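Local atomic coordinates of SGNH hydrolase-type esterase domain-containing protein (Slackia heliotrinireducens DSM 20476, PDB entry 4S1P), a protein that probably hydrolyses ester bonds as an SGNH-type esterase, although its substrate is unknown. Residues 72-84 against 121-134. Sequence-based numbering, arbitrary orientation. Where two conformers were deposited one is given.
Sequences MSHGPATSPTAYA and MSHDDMSLRMAEAF
Pro76 and Ala77, on the short helix 75-78, press into the side of helix 123-141, where Ala133 CB lies 3.7 Å from Pro76 CB. Met130 is folded back at both chi2 and chi3 (-71° and -77°), bringing its selenium against Pro76, with SE 3.8 Å from Pro76 CB, and leaving its CE beside the carbonyl oxygen of Ser73. Met126, extended beyond CG, sends its CE to His74 CB (3.8 Å) and to the same carbonyl oxygen. Ala77 CB fits among Arg129 CB, the selenium of Met130 and, at 4.0 Å, that of Met121. Pro76 CG is shared: it sits over the centre of the Tyr83 ring and also touches Phe134, 3.8 Å from CE1. Tyr83 and Phe134 stand nearly perpendicular, planes at 89°, with Tyr83 OH lying in the plane of the Phe134 ring at its edge; both rings reach Ile103 of strand 100-105. In this SGNH-type alpha/beta fold the contact packs the helical segment following strand 66-69 against the helix leading into strand 144-147. At the outer margin Arg129 NE makes a salt bridge with Asp125 OD1, 2.8 Å away, while its NH1 donates to a water that donates to Ala77 O. On the inner side Ser73 OG is hydrogen-bonded to Tyr109 OH and to an unidentified ligand, probably from the crystallisation liquor.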
# COMPACT_ATOMS: atom_id res chain seq x y z
N MSE A 72 -3.50 -5.79 -2.25
CA MSE A 72 -2.98 -6.83 -3.14
C MSE A 72 -2.71 -6.19 -4.49
O MSE A 72 -3.52 -5.43 -4.99
CB MSE A 72 -3.99 -7.98 -3.15
CG MSE A 72 -3.43 -9.26 -3.79
SE MSE A 72 -3.75 -9.22 -5.73
CE MSE A 72 -5.72 -9.26 -5.73
N SER A 73 -1.59 -6.56 -5.09
CA SER A 73 -0.95 -5.78 -6.13
C SER A 73 -1.74 -5.54 -7.41
O SER A 73 -1.47 -4.56 -8.09
CB SER A 73 0.43 -6.37 -6.50
OG SER A 73 0.28 -7.67 -6.99
N HIS A 74 -2.70 -6.41 -7.74
CA HIS A 74 -3.58 -6.12 -8.88
C HIS A 74 -5.01 -5.80 -8.48
O HIS A 74 -5.86 -5.48 -9.35
CB HIS A 74 -3.55 -7.21 -9.96
CG HIS A 74 -4.01 -8.56 -9.52
ND1 HIS A 74 -5.33 -8.87 -9.38
CD2 HIS A 74 -3.32 -9.71 -9.31
CE1 HIS A 74 -5.45 -10.15 -9.07
NE2 HIS A 74 -4.24 -10.68 -9.03
N GLY A 75 -5.28 -5.89 -7.18
CA GLY A 75 -6.65 -5.66 -6.70
C GLY A 75 -7.34 -4.40 -7.14
O GLY A 75 -8.51 -4.44 -7.54
N PRO A 76 -6.67 -3.26 -7.07
CA PRO A 76 -7.34 -2.05 -7.51
C PRO A 76 -7.79 -2.08 -8.96
O PRO A 76 -8.76 -1.40 -9.32
CB PRO A 76 -6.32 -0.94 -7.22
CG PRO A 76 -5.48 -1.53 -6.15
CD PRO A 76 -5.35 -2.96 -6.50
N ALA A 77 -7.08 -2.85 -9.78
CA ALA A 77 -7.46 -3.04 -11.18
C ALA A 77 -8.52 -4.12 -11.40
O ALA A 77 -9.43 -3.93 -12.23
CB ALA A 77 -6.25 -3.34 -12.06
N THR A 78 -8.36 -5.27 -10.74
CA THR A 78 -9.23 -6.42 -11.01
C THR A 78 -10.51 -6.52 -10.12
O THR A 78 -11.50 -7.12 -10.53
CB THR A 78 -8.43 -7.70 -10.92
OG1 THR A 78 -7.85 -7.83 -9.62
CG2 THR A 78 -7.31 -7.74 -11.98
N SER A 79 -10.44 -5.95 -8.91
CA SER A 79 -11.56 -5.87 -7.98
C SER A 79 -11.66 -4.44 -7.46
O SER A 79 -11.47 -4.19 -6.26
CB SER A 79 -11.39 -6.87 -6.84
OG SER A 79 -11.43 -8.21 -7.31
N PRO A 80 -11.92 -3.47 -8.36
CA PRO A 80 -11.89 -2.07 -7.99
C PRO A 80 -12.90 -1.69 -6.93
O PRO A 80 -12.64 -0.82 -6.12
CB PRO A 80 -12.17 -1.32 -9.31
CG PRO A 80 -12.86 -2.35 -10.17
CD PRO A 80 -12.16 -3.64 -9.81
N THR A 81 -14.08 -2.35 -6.96
CA THR A 81 -15.08 -2.00 -5.98
C THR A 81 -14.72 -2.51 -4.58
O THR A 81 -14.85 -1.78 -3.59
CB THR A 81 -16.45 -2.47 -6.43
OG1 THR A 81 -16.74 -1.85 -7.69
CG2 THR A 81 -17.48 -2.10 -5.40
N ALA A 82 -14.21 -3.73 -4.51
CA ALA A 82 -13.70 -4.25 -3.26
C ALA A 82 -12.61 -3.38 -2.69
O ALA A 82 -12.57 -3.12 -1.49
CB ALA A 82 -13.24 -5.69 -3.39
N TYR A 83 -11.72 -2.95 -3.57
CA TYR A 83 -10.65 -2.04 -3.14
C TYR A 83 -11.20 -0.76 -2.55
O TYR A 83 -10.84 -0.36 -1.42
CB TYR A 83 -9.72 -1.75 -4.31
CG TYR A 83 -8.70 -0.67 -3.94
CD1 TYR A 83 -7.82 -0.90 -2.93
CD2 TYR A 83 -8.71 0.57 -4.52
CE1 TYR A 83 -6.91 0.06 -2.52
CE2 TYR A 83 -7.83 1.55 -4.12
CZ TYR A 83 -6.95 1.29 -3.11
OH TYR A 83 -6.11 2.30 -2.70
N ALA A 84 -12.08 -0.11 -3.31
CA ALA A 84 -12.65 1.15 -2.91
C ALA A 84 -13.37 1.04 -1.56
O ALA A 84 -13.24 1.93 -0.70
CB ALA A 84 -13.59 1.68 -3.97
N MSE A 121 -4.67 -8.64 -19.28
CA MSE A 121 -4.82 -7.21 -19.23
C MSE A 121 -3.61 -6.58 -19.87
O MSE A 121 -2.47 -7.00 -19.64
CB MSE A 121 -4.85 -6.83 -17.75
CG MSE A 121 -5.38 -5.43 -17.57
SE MSE A 121 -5.76 -5.07 -15.67
CE MSE A 121 -7.48 -5.96 -15.46
N SER A 122 -3.83 -5.55 -20.71
CA SER A 122 -2.67 -4.85 -21.26
C SER A 122 -1.97 -4.00 -20.21
O SER A 122 -2.56 -3.66 -19.17
CB SER A 122 -3.08 -3.97 -22.44
OG SER A 122 -3.76 -2.81 -22.00
N HIS A 123 -0.70 -3.70 -20.45
CA HIS A 123 0.05 -2.85 -19.55
C HIS A 123 -0.61 -1.46 -19.43
O HIS A 123 -0.74 -0.91 -18.34
CB HIS A 123 1.50 -2.73 -19.99
CG HIS A 123 2.32 -1.94 -19.04
ND1 HIS A 123 2.60 -0.60 -19.20
CD2 HIS A 123 2.84 -2.30 -17.85
CE1 HIS A 123 3.28 -0.18 -18.15
NE2 HIS A 123 3.47 -1.21 -17.35
N ASP A 124 -1.04 -0.90 -20.55
CA ASP A 124 -1.74 0.40 -20.51
C ASP A 124 -3.03 0.32 -19.70
O ASP A 124 -3.34 1.22 -18.91
CB ASP A 124 -2.06 0.93 -21.91
CG ASP A 124 -0.90 1.66 -22.57
OD1 ASP A 124 0.10 2.01 -21.92
OD2 ASP A 124 -1.02 1.88 -23.78
N ASP A 125 -3.80 -0.77 -19.88
CA ASP A 125 -5.08 -0.91 -19.18
C ASP A 125 -4.82 -1.01 -17.68
O ASP A 125 -5.46 -0.32 -16.87
CB ASP A 125 -5.81 -2.15 -19.70
CG ASP A 125 -7.23 -2.35 -19.16
OD1 ASP A 125 -7.88 -1.40 -18.76
OD2 ASP A 125 -7.74 -3.50 -19.25
N MSE A 126 -3.84 -1.81 -17.29
CA MSE A 126 -3.54 -1.94 -15.86
C MSE A 126 -3.08 -0.59 -15.29
O MSE A 126 -3.45 -0.20 -14.19
CB MSE A 126 -2.50 -3.02 -15.58
CG MSE A 126 -2.32 -3.20 -14.08
SE MSE A 126 -1.18 -4.72 -13.66
CE MSE A 126 -1.44 -4.66 -11.73
N SER A 127 -2.21 0.09 -16.03
CA SER A 127 -1.65 1.39 -15.63
C SER A 127 -2.78 2.37 -15.31
O SER A 127 -2.76 3.05 -14.28
CB SER A 127 -0.73 1.94 -16.73
OG SER A 127 0.51 1.17 -16.87
N LEU A 128 -3.76 2.43 -16.20
CA LEU A 128 -4.83 3.42 -16.08
C LEU A 128 -5.80 3.00 -14.99
O LEU A 128 -6.24 3.83 -14.20
CB LEU A 128 -5.56 3.58 -17.42
CG LEU A 128 -4.71 4.12 -18.58
CD1 LEU A 128 -5.52 4.28 -19.85
CD2 LEU A 128 -4.05 5.42 -18.21
N ARG A 129 -6.12 1.72 -14.95
CA ARG A 129 -7.03 1.24 -13.91
C ARG A 129 -6.48 1.46 -12.51
O ARG A 129 -7.20 1.89 -11.57
CB ARG A 129 -7.37 -0.21 -14.10
CG ARG A 129 -8.27 -0.46 -15.31
CD ARG A 129 -8.58 -1.94 -15.55
NE ARG A 129 -9.51 -2.13 -16.66
CZ ARG A 129 -10.84 -2.08 -16.59
NH1 ARG A 129 -11.46 -1.82 -15.46
NH2 ARG A 129 -11.57 -2.29 -17.70
N MSE A 130 -5.20 1.18 -12.33
CA MSE A 130 -4.57 1.39 -11.01
C MSE A 130 -4.59 2.89 -10.66
O MSE A 130 -4.97 3.29 -9.54
CB MSE A 130 -3.11 0.86 -10.99
CG MSE A 130 -2.92 -0.66 -11.22
SE MSE A 130 -3.53 -1.73 -9.72
CE MSE A 130 -1.98 -1.36 -8.60
N ALA A 131 -4.17 3.73 -11.61
CA ALA A 131 -4.08 5.16 -11.33
C ALA A 131 -5.46 5.70 -10.99
O ALA A 131 -5.59 6.52 -10.06
CB ALA A 131 -3.48 5.90 -12.53
N GLU A 132 -6.47 5.30 -11.74
CA GLU A 132 -7.84 5.77 -11.48
C GLU A 132 -8.34 5.33 -10.10
O GLU A 132 -9.01 6.10 -9.36
CB GLU A 132 -8.82 5.28 -12.55
CG GLU A 132 -8.69 6.04 -13.87
CD GLU A 132 -9.72 5.61 -14.90
OE1 GLU A 132 -10.76 5.03 -14.50
OE2 GLU A 132 -9.48 5.84 -16.11
N ALA A 133 -8.07 4.07 -9.77
CA ALA A 133 -8.48 3.53 -8.45
C ALA A 133 -7.87 4.31 -7.30
O ALA A 133 -8.57 4.66 -6.34
CB ALA A 133 -8.12 2.07 -8.32
N PHE A 134 -6.56 4.59 -7.37
CA PHE A 134 -5.95 5.31 -6.28
C PHE A 134 -6.42 6.76 -6.19
O PHE A 134 -6.64 7.27 -5.10
CB PHE A 134 -4.42 5.27 -6.40
CG PHE A 134 -3.85 3.85 -6.30
CD1 PHE A 134 -4.25 2.99 -5.28
CD2 PHE A 134 -2.91 3.40 -7.20
CE1 PHE A 134 -3.75 1.72 -5.17
CE2 PHE A 134 -2.38 2.11 -7.08
CZ PHE A 134 -2.81 1.29 -6.08
O HOH W 1 -10.53 -1.27 -12.65